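Local coordinates for protein dehydrogenase (Sinorhizobium meliloti, PDB 3UOE) that probably works as an oxidoreductase of the LDH2/MDH2 (malate/L-lactate dehydrogenase) family, with its own substrate not established, at residues A[53-58]-A[143-148]; A[110-115]-A[135-140]; A[162-167]-A[275-280]; A[193-198]-A[323-328]. All coordinates share one frame; numbering follows the deposited sequence.

How the interactions relate
The four contacts step across a chain built round a mixed seven-stranded sheet. Interactions 1 and 2 have centres about 12 Å apart: Tyr146 packs on Pro110 and Met113 of helix 109-127 and bonds Met140 O. Along the chain, interaction 2 falls within the span of interaction 1. Interaction 3 joins two loops and touches interaction 2 where His139 meets Thr275, centres about 15 Å apart. Interactions 1 and 4, centres about 13 Å apart, touch through a weak Ala144-Asp196 bond at outer strand 193-197, where the second subunit also packs. Interactions 3 and 4 open later and their segments alternate, so distant parts of the chain are tied round one core.

Interaction 1 (A[53-58]-A[143-148]); sequences ANLLLE and LAYYAE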
loop_
_atom_site.group_PDB
_atom_site.type_symbol
_atom_site.label_atom_id
_atom_site.label_comp_id
_atom_site.label_asym_id
_atom_site.label_seq_id
_atom_site.Cartn_x
_atom_site.Cartn_y
_atom_site.Cartn_z
ATOM N N ALA A 53 9.808 -22.468 11.849
ATOM C CA ALA A 53 8.897 -22.780 12.946
ATOM C C ALA A 53 8.447 -21.505 13.674
ATOM O O ALA A 53 7.279 -21.369 14.031
ATOM C CB ALA A 53 9.546 -23.760 13.912
ATOM N N ASN A 54 9.376 -20.573 13.882
ATOM C CA ASN A 54 9.062 -19.302 14.544
ATOM C C ASN A 54 8.015 -18.507 13.774
ATOM O O ASN A 54 7.124 -17.904 14.367
ATOM C CB ASN A 54 10.324 -18.450 14.738
ATOM C CG ASN A 54 11.223 -18.964 15.856
ATOM O OD1 ASN A 54 10.827 -19.821 16.649
ATOM N ND2 ASN A 54 12.442 -18.434 15.924
ATOM N N LEU A 55 8.119 -18.516 12.448
ATOM C CA LEU A 55 7.104 -17.869 11.615
ATOM C C LEU A 55 5.681 -18.331 11.927
ATOM O O LEU A 55 4.765 -17.517 12.049
ATOM C CB LEU A 55 7.392 -18.086 10.126
ATOM C CG LEU A 55 7.979 -16.869 9.413
ATOM C CD1 LEU A 55 6.985 -15.695 9.448
ATOM C CD2 LEU A 55 9.327 -16.475 10.021
ATOM N N LEU A 56 5.508 -19.643 12.040
ATOM C CA LEU A 56 4.195 -20.235 12.247
ATOM C C LEU A 56 3.740 -20.062 13.697
ATOM O O LEU A 56 2.585 -19.771 13.959
ATOM C CB LEU A 56 4.221 -21.718 11.853
ATOM C CG LEU A 56 4.664 -22.014 10.409
ATOM C CD1 LEU A 56 4.473 -23.492 10.062
ATOM C CD2 LEU A 56 3.920 -21.138 9.376
ATOM N N LEU A 57 4.667 -20.223 14.634
ATOM C CA LEU A 57 4.361 -20.033 16.054
ATOM C C LEU A 57 3.989 -18.582 16.382
ATOM O O LEU A 57 3.077 -18.329 17.179
ATOM C CB LEU A 57 5.538 -20.495 16.916
ATOM C CG LEU A 57 5.422 -21.906 17.499
ATOM C CD1 LEU A 57 4.523 -21.883 18.721
ATOM C CD2 LEU A 57 4.906 -22.917 16.477
ATOM N N GLU A 58 4.694 -17.633 15.766
ATOM C CA GLU A 58 4.380 -16.227 15.969
ATOM C C GLU A 58 2.981 -15.917 15.445
ATOM O O GLU A 58 2.230 -15.174 16.068
ATOM C CB GLU A 58 5.423 -15.319 15.305
ATOM C CG GLU A 58 6.774 -15.255 16.022
ATOM C CD GLU A 58 6.689 -14.691 17.443
ATOM O OE1 GLU A 58 5.836 -13.828 17.720
ATOM O OE2 GLU A 58 7.492 -15.115 18.295
ATOM N N LEU A 143 3.537 -11.788 7.025
ATOM C CA LEU A 143 4.503 -10.770 6.615
ATOM C C LEU A 143 4.912 -9.809 7.739
ATOM O O LEU A 143 5.964 -9.181 7.661
ATOM C CB LEU A 143 3.996 -9.994 5.398
ATOM C CG LEU A 143 3.663 -10.820 4.147
ATOM C CD1 LEU A 143 3.506 -9.915 2.922
ATOM C CD2 LEU A 143 4.727 -11.885 3.894
ATOM N N ALA A 144 4.089 -9.699 8.779
ATOM C CA ALA A 144 4.407 -8.825 9.906
ATOM C C ALA A 144 5.758 -9.204 10.516
ATOM O O ALA A 144 6.487 -8.346 11.027
ATOM C CB ALA A 144 3.291 -8.873 10.973
ATOM N N TYR A 145 6.090 -10.492 10.449
ATOM C CA TYR A 145 7.332 -11.000 11.020
ATOM C C TYR A 145 8.538 -10.251 10.437
ATOM O O TYR A 145 9.434 -9.829 11.169
ATOM C CB TYR A 145 7.461 -12.506 10.755
ATOM C CG TYR A 145 8.629 -13.164 11.470
ATOM C CD1 TYR A 145 9.915 -13.112 10.940
ATOM C CD2 TYR A 145 8.443 -13.830 12.675
ATOM C CE1 TYR A 145 10.992 -13.702 11.594
ATOM C CE2 TYR A 145 9.506 -14.427 13.338
ATOM C CZ TYR A 145 10.779 -14.359 12.795
ATOM O OH TYR A 145 11.835 -14.954 13.450
ATOM N N TYR A 146 8.540 -10.095 9.115
ATOM C CA TYR A 146 9.627 -9.437 8.403
ATOM C C TYR A 146 9.573 -7.926 8.609
ATOM O O TYR A 146 10.595 -7.309 8.906
ATOM C CB TYR A 146 9.584 -9.797 6.912
ATOM C CG TYR A 146 9.352 -11.276 6.680
ATOM C CD1 TYR A 146 10.342 -12.219 6.988
ATOM C CD2 TYR A 146 8.138 -11.737 6.185
ATOM C CE1 TYR A 146 10.128 -13.588 6.797
ATOM C CE2 TYR A 146 7.913 -13.093 5.982
ATOM C CZ TYR A 146 8.907 -14.015 6.290
ATOM O OH TYR A 146 8.673 -15.356 6.082
ATOM N N ALA A 147 8.388 -7.334 8.471
ATOM C CA ALA A 147 8.218 -5.900 8.734
ATOM C C ALA A 147 8.730 -5.539 10.127
ATOM O O ALA A 147 9.388 -4.517 10.320
ATOM C CB ALA A 147 6.748 -5.483 8.581
ATOM N N GLU A 148 8.426 -6.391 11.097
ATOM C CA GLU A 148 8.829 -6.140 12.469
ATOM C C GLU A 148 10.337 -6.252 12.623
ATOM O O GLU A 148 10.945 -5.462 13.342
ATOM C CB GLU A 148 8.137 -7.119 13.414
ATOM C CG GLU A 148 8.408 -6.861 14.885
ATOM C CD GLU A 148 7.652 -7.822 15.780
ATOM O OE1 GLU A 148 8.033 -9.012 15.835
ATOM O OE2 GLU A 148 6.670 -7.388 16.418
#
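Asn54 OD1 is gripped twice, by Arg50 NE and Arg32 NH1, while the CB of the same residue sits 4.0 Å from Tyr145 OH. Just along the ring, Glu58 CG comes to the edge of Tyr145, in its plane, 3.9 Å from CE2. The Glu58 carboxylate is taken up by salt bridges with Arg62 and Arg333. Leu55 does most of the touching. Its CD2 stands directly over one face of the Tyr145 ring, 3.5 Å from the centroid and only 8° off the normal, a clean CH-pi contact. The other methyl, CD1, drops to Tyr145 CB at 3.5 Å. The segments 53-58 and 144-148, from helices 46-61 and 144-152, run at 106° to each other, with their axes 11.1 Å apart at closest approach, and at that spacing the long side chains have to bridge the gap. Tyr145 does so with CG anti to the backbone N (chi1 -172°), which sends the ring out toward helix 46-61. Tyr146, one residue on, brings its hydroxyl against the same leucine, OH to Leu55 CG 3.7 Å, with the two side chains at about a right angle. That hydroxyl also hydrogen bonds Met140 O.

Interaction 2 (A[110-115]-A[135-140]); sequences PVVMMD and RNANHM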
loop_
_atom_site.group_PDB
_atom_site.type_symbol
_atom_site.label_atom_id
_atom_site.label_comp_id
_atom_site.label_asym_id
_atom_site.label_seq_id
_atom_site.Cartn_x
_atom_site.Cartn_y
_atom_site.Cartn_z
ATOM N N PRO A 110 10.552 -18.067 4.536
ATOM C CA PRO A 110 11.199 -17.252 5.572
ATOM C C PRO A 110 12.727 -17.306 5.513
ATOM O O PRO A 110 13.390 -16.317 5.825
ATOM C CB PRO A 110 10.702 -17.883 6.875
ATOM C CG PRO A 110 9.420 -18.513 6.515
ATOM C CD PRO A 110 9.560 -18.996 5.099
ATOM N N VAL A 111 13.276 -18.453 5.131
ATOM C CA VAL A 111 14.729 -18.589 5.010
ATOM C C VAL A 111 15.252 -17.700 3.884
ATOM O O VAL A 111 16.317 -17.082 3.997
ATOM C CB VAL A 111 15.145 -20.049 4.718
ATOM C CG1 VAL A 111 16.658 -20.152 4.480
ATOM C CG2 VAL A 111 14.686 -20.978 5.852
ATOM N N VAL A 112 14.505 -17.656 2.787
ATOM C CA VAL A 112 14.937 -16.896 1.625
ATOM C C VAL A 112 14.733 -15.407 1.898
ATOM O O VAL A 112 15.594 -14.596 1.591
ATOM C CB VAL A 112 14.181 -17.332 0.338
ATOM C CG1 VAL A 112 14.366 -16.293 -0.774
ATOM C CG2 VAL A 112 14.659 -18.713 -0.129
HETATM N N MSE A 113 13.595 -15.068 2.499
HETATM C CA MSE A 113 13.295 -13.687 2.859
HETATM C C MSE A 113 14.340 -13.094 3.817
HETATM O O MSE A 113 14.870 -12.008 3.570
HETATM C CB MSE A 113 11.893 -13.590 3.475
HETATM C CG MSE A 113 11.491 -12.201 3.913
HETATM SE SE MSE A 113 11.494 -10.882 2.447
HETATM C CE MSE A 113 9.750 -11.325 1.639
HETATM N N MSE A 114 14.635 -13.803 4.907
HETATM C CA MSE A 114 15.567 -13.273 5.906
HETATM C C MSE A 114 16.990 -13.145 5.361
HETATM O O MSE A 114 17.749 -12.275 5.770
HETATM C CB MSE A 114 15.540 -14.096 7.203
HETATM C CG MSE A 114 14.237 -13.954 7.998
HETATM SE SE MSE A 114 13.796 -12.087 8.447
HETATM C CE MSE A 114 15.327 -11.664 9.579
ATOM N N ASP A 115 17.352 -14.006 4.421
ATOM C CA ASP A 115 18.677 -13.911 3.832
ATOM C C ASP A 115 18.748 -12.697 2.908
ATOM O O ASP A 115 19.741 -11.960 2.900
ATOM C CB ASP A 115 19.048 -15.197 3.089
ATOM C CG ASP A 115 20.540 -15.317 2.872
ATOM O OD1 ASP A 115 21.252 -15.700 3.826
ATOM O OD2 ASP A 115 21.000 -15.007 1.752
ATOM N N ARG A 135 11.564 -14.624 -6.489
ATOM C CA ARG A 135 10.735 -15.568 -7.222
ATOM C C ARG A 135 11.142 -16.967 -6.782
ATOM O O ARG A 135 12.147 -17.131 -6.092
ATOM C CB ARG A 135 10.927 -15.411 -8.737
ATOM C CG ARG A 135 12.302 -15.842 -9.240
ATOM C CD ARG A 135 12.580 -15.317 -10.644
ATOM N NE ARG A 135 13.847 -15.805 -11.180
ATOM C CZ ARG A 135 15.029 -15.213 -10.997
ATOM N NH1 ARG A 135 15.125 -14.096 -10.281
ATOM N NH2 ARG A 135 16.125 -15.749 -11.525
ATOM N N ASN A 136 10.355 -17.968 -7.163
ATOM C CA ASN A 136 10.715 -19.363 -6.931
ATOM C C ASN A 136 11.053 -19.643 -5.466
ATOM O O ASN A 136 12.012 -20.362 -5.161
ATOM C CB ASN A 136 11.878 -19.759 -7.853
ATOM C CG ASN A 136 12.026 -21.269 -8.013
ATOM O OD1 ASN A 136 11.062 -22.022 -7.899
ATOM N ND2 ASN A 136 13.248 -21.713 -8.294
ATOM N N ALA A 137 10.262 -19.060 -4.567
ATOM C CA ALA A 137 10.326 -19.359 -3.135
ATOM C C ALA A 137 8.959 -19.814 -2.624
ATOM O O ALA A 137 7.937 -19.457 -3.188
ATOM C CB ALA A 137 10.803 -18.143 -2.348
ATOM N N ASN A 138 8.946 -20.590 -1.546
ATOM C CA ASN A 138 7.700 -21.034 -0.954
ATOM C C ASN A 138 7.054 -19.976 -0.079
ATOM O O ASN A 138 7.560 -18.871 0.080
ATOM C CB ASN A 138 7.884 -22.325 -0.145
ATOM C CG ASN A 138 8.009 -23.552 -1.026
ATOM O OD1 ASN A 138 7.025 -24.263 -1.267
ATOM N ND2 ASN A 138 9.219 -23.805 -1.520
ATOM N N HIS A 139 5.922 -20.355 0.494
ATOM C CA HIS A 139 5.022 -19.435 1.166
ATOM C C HIS A 139 5.729 -18.723 2.307
ATOM O O HIS A 139 6.474 -19.341 3.070
ATOM C CB HIS A 139 3.799 -20.209 1.670
ATOM C CG HIS A 139 2.678 -19.337 2.135
ATOM N ND1 HIS A 139 2.443 -19.075 3.466
ATOM C CD2 HIS A 139 1.717 -18.677 1.447
ATOM C CE1 HIS A 139 1.391 -18.287 3.577
ATOM N NE2 HIS A 139 0.937 -18.023 2.368
HETATM N N MSE A 140 5.482 -17.421 2.412
HETATM C CA MSE A 140 6.191 -16.545 3.341
HETATM C C MSE A 140 5.594 -16.539 4.739
HETATM O O MSE A 140 6.208 -16.051 5.690
HETATM C CB MSE A 140 6.164 -15.113 2.804
HETATM C CG MSE A 140 7.023 -14.930 1.587
HETATM SE SE MSE A 140 8.882 -15.222 2.087
HETATM C CE MSE A 140 9.561 -15.796 0.325
#
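Met113 and Met140, both selenomethionine in this crystal, meet at about a right angle. Met140 SE lies 3.7 Å from Met113 CB and 4.0 Å from Met113 CE, so the selenium rests against both the root and the methyl end of its partner. Met113 can touch it at both because its chain is folded: CG leaves anti to the backbone N, then chi2 (59°) and chi3 (80°) curl the chain so that CE also comes to the selenium. The first turn of helix 109-127 supplies the rest. Pro110 sets CD 3.7 Å from His139 O, and its backbone N is 4.1 Å from Met140 SE, so the proline and Met113 both border the selenium, on the helix side. Within the same turn, Val112 CG1 meets Ala137 CB at a wider 4.3 Å. Helix 109-127 is the helical crossover of a beta-alpha-beta unit linking strands 99-105 and 129-137, and this contact packs its beginning against the chain that runs out of the second strand. Neighbouring Asn138 is bound to Gly107 and Arg78. No hydrogen bond spans the two segments, so their association probably rests mainly on van der Waals packing.

Interaction 3 (A[162-167]-A[275-280]); sequences TSEALV and TLDDIH
Glu164 OE2 takes two backbone N-H groups from the facing loop. Leu276 N gives the straighter bond, 2.9 Å to OE2 at 161°, and Thr275 N bonds it at 3.0 Å and 148°. Both meet OE2 on its syn side but from opposite faces of the carboxylate plane, so the oxygen is straddled. A water donates to the same OE2 at 2.6 Å, making a third donor. The other oxygen, OE1, is pressed against Thr275 CB at 3.2 Å; it is buried by the contact and has no polar partner in the model. The bend at chi2 (87°) of Glu164 turns its carboxylate onto the threonine and the two N-H groups. Beside this, Leu166 CD1 and Leu276 CD1 reach tip to tip, 4.0 Å apart.

One shell out, the bridging water also donates to Asp277 OD2, at 2.7 Å, linking two carboxylates whose oxygens, Glu164 OE2 and Asp277 OD2, are 4.3 Å apart. Asp277 is itself held by its own loop: OD1 accepts from Ile279 N at 2.7 Å in an Asx turn and from His280 N as well, while Gly274 N bonds OD2. Arg78 reaches the carbonyls of Asp277 and His280. The contact thus joins the loop after strand 156-161 to the one leading into strand 285-291. Its chemistry is lopsided: the N-H groups and the shared water probably stabilise the negative charge on OE2 and ease its closeness to Asp277, while OE1 is left buried without a polar partner.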
loop_
_atom_site.group_PDB
_atom_site.type_symbol
_atom_site.label_atom_id
_atom_site.label_comp_id
_atom_site.label_asym_id
_atom_site.label_seq_id
_atom_site.Cartn_x
_atom_site.Cartn_y
_atom_site.Cartn_z
ATOM N N THR A 162 2.480 -12.370 -3.287
ATOM C CA THR A 162 1.284 -12.758 -4.019
ATOM C C THR A 162 0.924 -14.227 -3.769
ATOM O O THR A 162 1.573 -14.910 -2.965
ATOM C CB THR A 162 1.441 -12.498 -5.523
ATOM O OG1 THR A 162 2.565 -13.237 -6.026
ATOM C CG2 THR A 162 1.624 -11.001 -5.790
ATOM N N SER A 163 -0.101 -14.712 -4.463
ATOM C CA SER A 163 -0.631 -16.050 -4.193
ATOM C C SER A 163 -1.413 -16.617 -5.369
ATOM O O SER A 163 -1.487 -15.998 -6.419
ATOM C CB SER A 163 -1.568 -15.988 -2.988
ATOM O OG SER A 163 -2.810 -15.440 -3.380
ATOM N N GLU A 164 -1.986 -17.804 -5.172
ATOM C CA GLU A 164 -2.973 -18.359 -6.084
ATOM C C GLU A 164 -4.113 -17.359 -6.235
ATOM O O GLU A 164 -4.450 -16.640 -5.288
ATOM C CB GLU A 164 -3.558 -19.669 -5.541
ATOM C CG GLU A 164 -2.691 -20.916 -5.700
ATOM C CD GLU A 164 -1.707 -21.105 -4.555
ATOM O OE1 GLU A 164 -1.407 -20.117 -3.841
ATOM O OE2 GLU A 164 -1.235 -22.254 -4.366
ATOM N N ALA A 165 -4.705 -17.321 -7.421
ATOM C CA ALA A 165 -5.882 -16.504 -7.664
ATOM C C ALA A 165 -7.011 -16.944 -6.735
ATOM O O ALA A 165 -7.571 -18.027 -6.894
ATOM C CB ALA A 165 -6.310 -16.630 -9.129
ATOM N N LEU A 166 -7.340 -16.111 -5.754
ATOM C CA LEU A 166 -8.364 -16.468 -4.782
ATOM C C LEU A 166 -9.406 -15.377 -4.605
ATOM O O LEU A 166 -10.439 -15.596 -3.969
ATOM C CB LEU A 166 -7.722 -16.772 -3.429
ATOM C CG LEU A 166 -6.782 -17.976 -3.438
ATOM C CD1 LEU A 166 -5.929 -18.001 -2.172
ATOM C CD2 LEU A 166 -7.572 -19.275 -3.628
ATOM N N VAL A 167 -9.140 -14.216 -5.189
ATOM C CA VAL A 167 -9.903 -13.009 -4.901
ATOM C C VAL A 167 -10.489 -12.457 -6.185
ATOM O O VAL A 167 -9.787 -12.334 -7.187
ATOM C CB VAL A 167 -8.978 -11.927 -4.290
ATOM C CG1 VAL A 167 -9.718 -10.597 -4.105
ATOM C CG2 VAL A 167 -8.368 -12.421 -2.970
ATOM N N THR A 275 1.418 -23.107 -3.351
ATOM C CA THR A 275 1.273 -22.629 -1.987
ATOM C C THR A 275 0.211 -23.440 -1.234
ATOM O O THR A 275 0.403 -23.813 -0.076
ATOM C CB THR A 275 0.942 -21.127 -1.984
ATOM O OG1 THR A 275 2.155 -20.379 -1.788
ATOM C CG2 THR A 275 -0.051 -20.787 -0.909
ATOM N N LEU A 276 -0.891 -23.737 -1.911
ATOM C CA LEU A 276 -1.972 -24.509 -1.318
ATOM C C LEU A 276 -2.034 -25.932 -1.880
ATOM O O LEU A 276 -3.029 -26.626 -1.716
ATOM C CB LEU A 276 -3.308 -23.797 -1.545
ATOM C CG LEU A 276 -3.355 -22.362 -1.008
ATOM C CD1 LEU A 276 -4.630 -21.680 -1.462
ATOM C CD2 LEU A 276 -3.230 -22.333 0.516
ATOM N N ASP A 277 -0.982 -26.352 -2.568
ATOM C CA ASP A 277 -0.905 -27.716 -3.069
ATOM C C ASP A 277 0.504 -28.230 -2.868
ATOM O O ASP A 277 1.421 -27.465 -2.590
ATOM C CB ASP A 277 -1.285 -27.786 -4.558
ATOM C CG ASP A 277 -0.218 -27.188 -5.465
ATOM O OD1 ASP A 277 0.898 -27.751 -5.537
ATOM O OD2 ASP A 277 -0.495 -26.154 -6.109
ATOM N N ASP A 278 0.673 -29.534 -3.003
ATOM C CA ASP A 278 1.993 -30.125 -2.938
ATOM C C ASP A 278 2.262 -30.844 -4.242
ATOM O O ASP A 278 2.781 -31.958 -4.247
ATOM C CB ASP A 278 2.094 -31.097 -1.768
ATOM C CG ASP A 278 1.037 -32.183 -1.820
ATOM O OD1 ASP A 278 0.250 -32.218 -2.791
ATOM O OD2 ASP A 278 0.985 -33.001 -0.883
ATOM N N ILE A 279 1.904 -30.197 -5.346
ATOM C CA ILE A 279 2.046 -30.799 -6.664
ATOM C C ILE A 279 2.919 -29.955 -7.594
ATOM O O ILE A 279 3.722 -30.489 -8.366
ATOM C CB ILE A 279 0.668 -30.956 -7.335
ATOM C CG1 ILE A 279 -0.181 -31.968 -6.568
ATOM C CG2 ILE A 279 0.833 -31.400 -8.777
ATOM C CD1 ILE A 279 -1.653 -31.928 -6.933
ATOM N N HIS A 280 2.749 -28.638 -7.510
ATOM C CA HIS A 280 3.360 -27.719 -8.451
ATOM C C HIS A 280 4.395 -26.835 -7.803
ATOM O O HIS A 280 4.347 -26.595 -6.595
ATOM C CB HIS A 280 2.285 -26.843 -9.111
ATOM C CG HIS A 280 1.183 -27.634 -9.741
ATOM N ND1 HIS A 280 -0.094 -27.672 -9.229
ATOM C CD2 HIS A 280 1.185 -28.458 -10.815
ATOM C CE1 HIS A 280 -0.843 -28.462 -9.977
ATOM N NE2 HIS A 280 -0.089 -28.955 -10.944
HETATM O O HOH W 1 -2.348 -24.330 -5.431
#

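Interaction 4 (A[193-198]-A[323-328]); sequences FVLDLA and AIPGDG
Pro325 is the tight end of this contact. Its ring lies against Phe193, CG to Phe193 CE2 at 3.6 Å, the two side chains crossing at a slant. Its carbonyl O accepts from Val194 N over 3.1 Å at a nearly straight 169°, although the donor stands 46° out of the carbonyl plane rather than on a lone pair. Phe193 can reach the proline because CG is anti to its backbone N (chi1 169°), which brings the ring to the turn; its edge then also meets Ile324 CG2 at 3.9 Å from CD2. The second subunit packs over this apolar part, Leu258 against Phe193 and Leu254 against Pro325.

The packing is looser at Leu195, whose CD1 stays 4.2 Å from Pro325 CB. Val194 O and Gly326 N are close, at 3.3 Å, but badly angled for a hydrogen bond. Within the turn, Asp327 N bonds Ile324 O at 2.8 Å, and Ile324 N bonds Asp327 OD2 at 2.7 Å, a carboxylate that Arg311 holds from outside. Gly326 has the positive phi required at the third position of this turn. A type II turn whose glycine is also the N-cap of helix 327-339 is thus set by one backbone bond onto the outermost strand of the mixed sheet, at the subunit interface.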
loop_
_atom_site.group_PDB
_atom_site.type_symbol
_atom_site.label_atom_id
_atom_site.label_comp_id
_atom_site.label_asym_id
_atom_site.label_seq_id
_atom_site.Cartn_x
_atom_site.Cartn_y
_atom_site.Cartn_z
ATOM N N PHE A 193 5.813 0.551 14.989
ATOM C CA PHE A 193 4.614 0.533 14.173
ATOM C C PHE A 193 4.702 -0.675 13.231
ATOM O O PHE A 193 5.679 -0.828 12.496
ATOM C CB PHE A 193 4.517 1.827 13.367
ATOM C CG PHE A 193 3.462 1.797 12.289
ATOM C CD1 PHE A 193 3.756 1.290 11.024
ATOM C CD2 PHE A 193 2.181 2.280 12.538
ATOM C CE1 PHE A 193 2.784 1.262 10.020
ATOM C CE2 PHE A 193 1.199 2.266 11.541
ATOM C CZ PHE A 193 1.499 1.751 10.280
ATOM N N VAL A 194 3.702 -1.545 13.276
ATOM C CA VAL A 194 3.719 -2.750 12.447
ATOM C C VAL A 194 2.359 -3.009 11.803
ATOM O O VAL A 194 1.436 -3.493 12.454
ATOM C CB VAL A 194 4.169 -4.019 13.238
ATOM C CG1 VAL A 194 4.129 -5.248 12.338
ATOM C CG2 VAL A 194 5.569 -3.829 13.820
ATOM N N LEU A 195 2.255 -2.683 10.515
ATOM C CA LEU A 195 1.032 -2.888 9.752
ATOM C C LEU A 195 1.172 -4.121 8.873
ATOM O O LEU A 195 2.186 -4.283 8.198
ATOM C CB LEU A 195 0.757 -1.675 8.867
ATOM C CG LEU A 195 -0.492 -1.732 7.983
ATOM C CD1 LEU A 195 -1.766 -1.668 8.828
ATOM C CD2 LEU A 195 -0.464 -0.608 6.952
ATOM N N ASP A 196 0.152 -4.977 8.885
ATOM C CA ASP A 196 0.112 -6.184 8.057
ATOM C C ASP A 196 -1.336 -6.440 7.658
ATOM O O ASP A 196 -2.182 -6.689 8.504
ATOM C CB ASP A 196 0.657 -7.387 8.835
ATOM C CG ASP A 196 0.743 -8.655 7.990
ATOM O OD1 ASP A 196 0.510 -8.595 6.760
ATOM O OD2 ASP A 196 1.056 -9.722 8.564
ATOM N N LEU A 197 -1.637 -6.364 6.372
ATOM C CA LEU A 197 -3.017 -6.551 5.959
ATOM C C LEU A 197 -3.154 -7.208 4.598
ATOM O O LEU A 197 -2.455 -6.862 3.647
ATOM C CB LEU A 197 -3.732 -5.212 5.960
ATOM C CG LEU A 197 -3.133 -4.229 4.969
ATOM C CD1 LEU A 197 -4.075 -4.054 3.801
ATOM C CD2 LEU A 197 -2.902 -2.911 5.665
ATOM N N ALA A 198 -4.058 -8.175 4.524
ATOM C CA ALA A 198 -4.453 -8.746 3.255
ATOM C C ALA A 198 -5.347 -7.733 2.570
ATOM O O ALA A 198 -6.138 -7.043 3.224
ATOM C CB ALA A 198 -5.201 -10.060 3.463
ATOM N N ALA A 323 -6.023 2.310 19.015
ATOM C CA ALA A 323 -4.822 1.498 18.974
ATOM C C ALA A 323 -3.954 1.834 17.758
ATOM O O ALA A 323 -4.455 2.341 16.745
ATOM C CB ALA A 323 -5.187 0.040 18.971
ATOM N N ILE A 324 -2.654 1.562 17.880
ATOM C CA ILE A 324 -1.720 1.657 16.770
ATOM C C ILE A 324 -1.459 0.264 16.197
ATOM O O ILE A 324 -1.312 -0.698 16.954
ATOM C CB ILE A 324 -0.380 2.238 17.239
ATOM C CG1 ILE A 324 -0.613 3.528 18.032
ATOM C CG2 ILE A 324 0.540 2.478 16.056
ATOM C CD1 ILE A 324 -1.418 4.588 17.290
ATOM N N PRO A 325 -1.410 0.148 14.856
ATOM C CA PRO A 325 -1.142 -1.151 14.223
ATOM C C PRO A 325 0.047 -1.846 14.866
ATOM O O PRO A 325 1.144 -1.276 14.922
ATOM C CB PRO A 325 -0.828 -0.771 12.774
ATOM C CG PRO A 325 -1.690 0.436 12.535
ATOM C CD PRO A 325 -1.697 1.199 13.860
ATOM N N GLY A 326 -0.171 -3.060 15.361
ATOM C CA GLY A 326 0.855 -3.752 16.122
ATOM C C GLY A 326 0.559 -3.900 17.611
ATOM O O GLY A 326 1.084 -4.804 18.255
ATOM N N ASP A 327 -0.275 -3.024 18.165
ATOM C CA ASP A 327 -0.674 -3.143 19.574
ATOM C C ASP A 327 -1.420 -4.448 19.839
ATOM O O ASP A 327 -1.058 -5.221 20.733
ATOM C CB ASP A 327 -1.568 -1.973 20.003
ATOM C CG ASP A 327 -0.827 -0.648 20.033
ATOM O OD1 ASP A 327 0.427 -0.648 20.045
ATOM O OD2 ASP A 327 -1.509 0.398 20.045
ATOM N N GLY A 328 -2.471 -4.686 19.068
ATOM C CA GLY A 328 -3.286 -5.868 19.270
ATOM C C GLY A 328 -2.456 -7.139 19.221
ATOM O O GLY A 328 -2.524 -7.972 20.123
#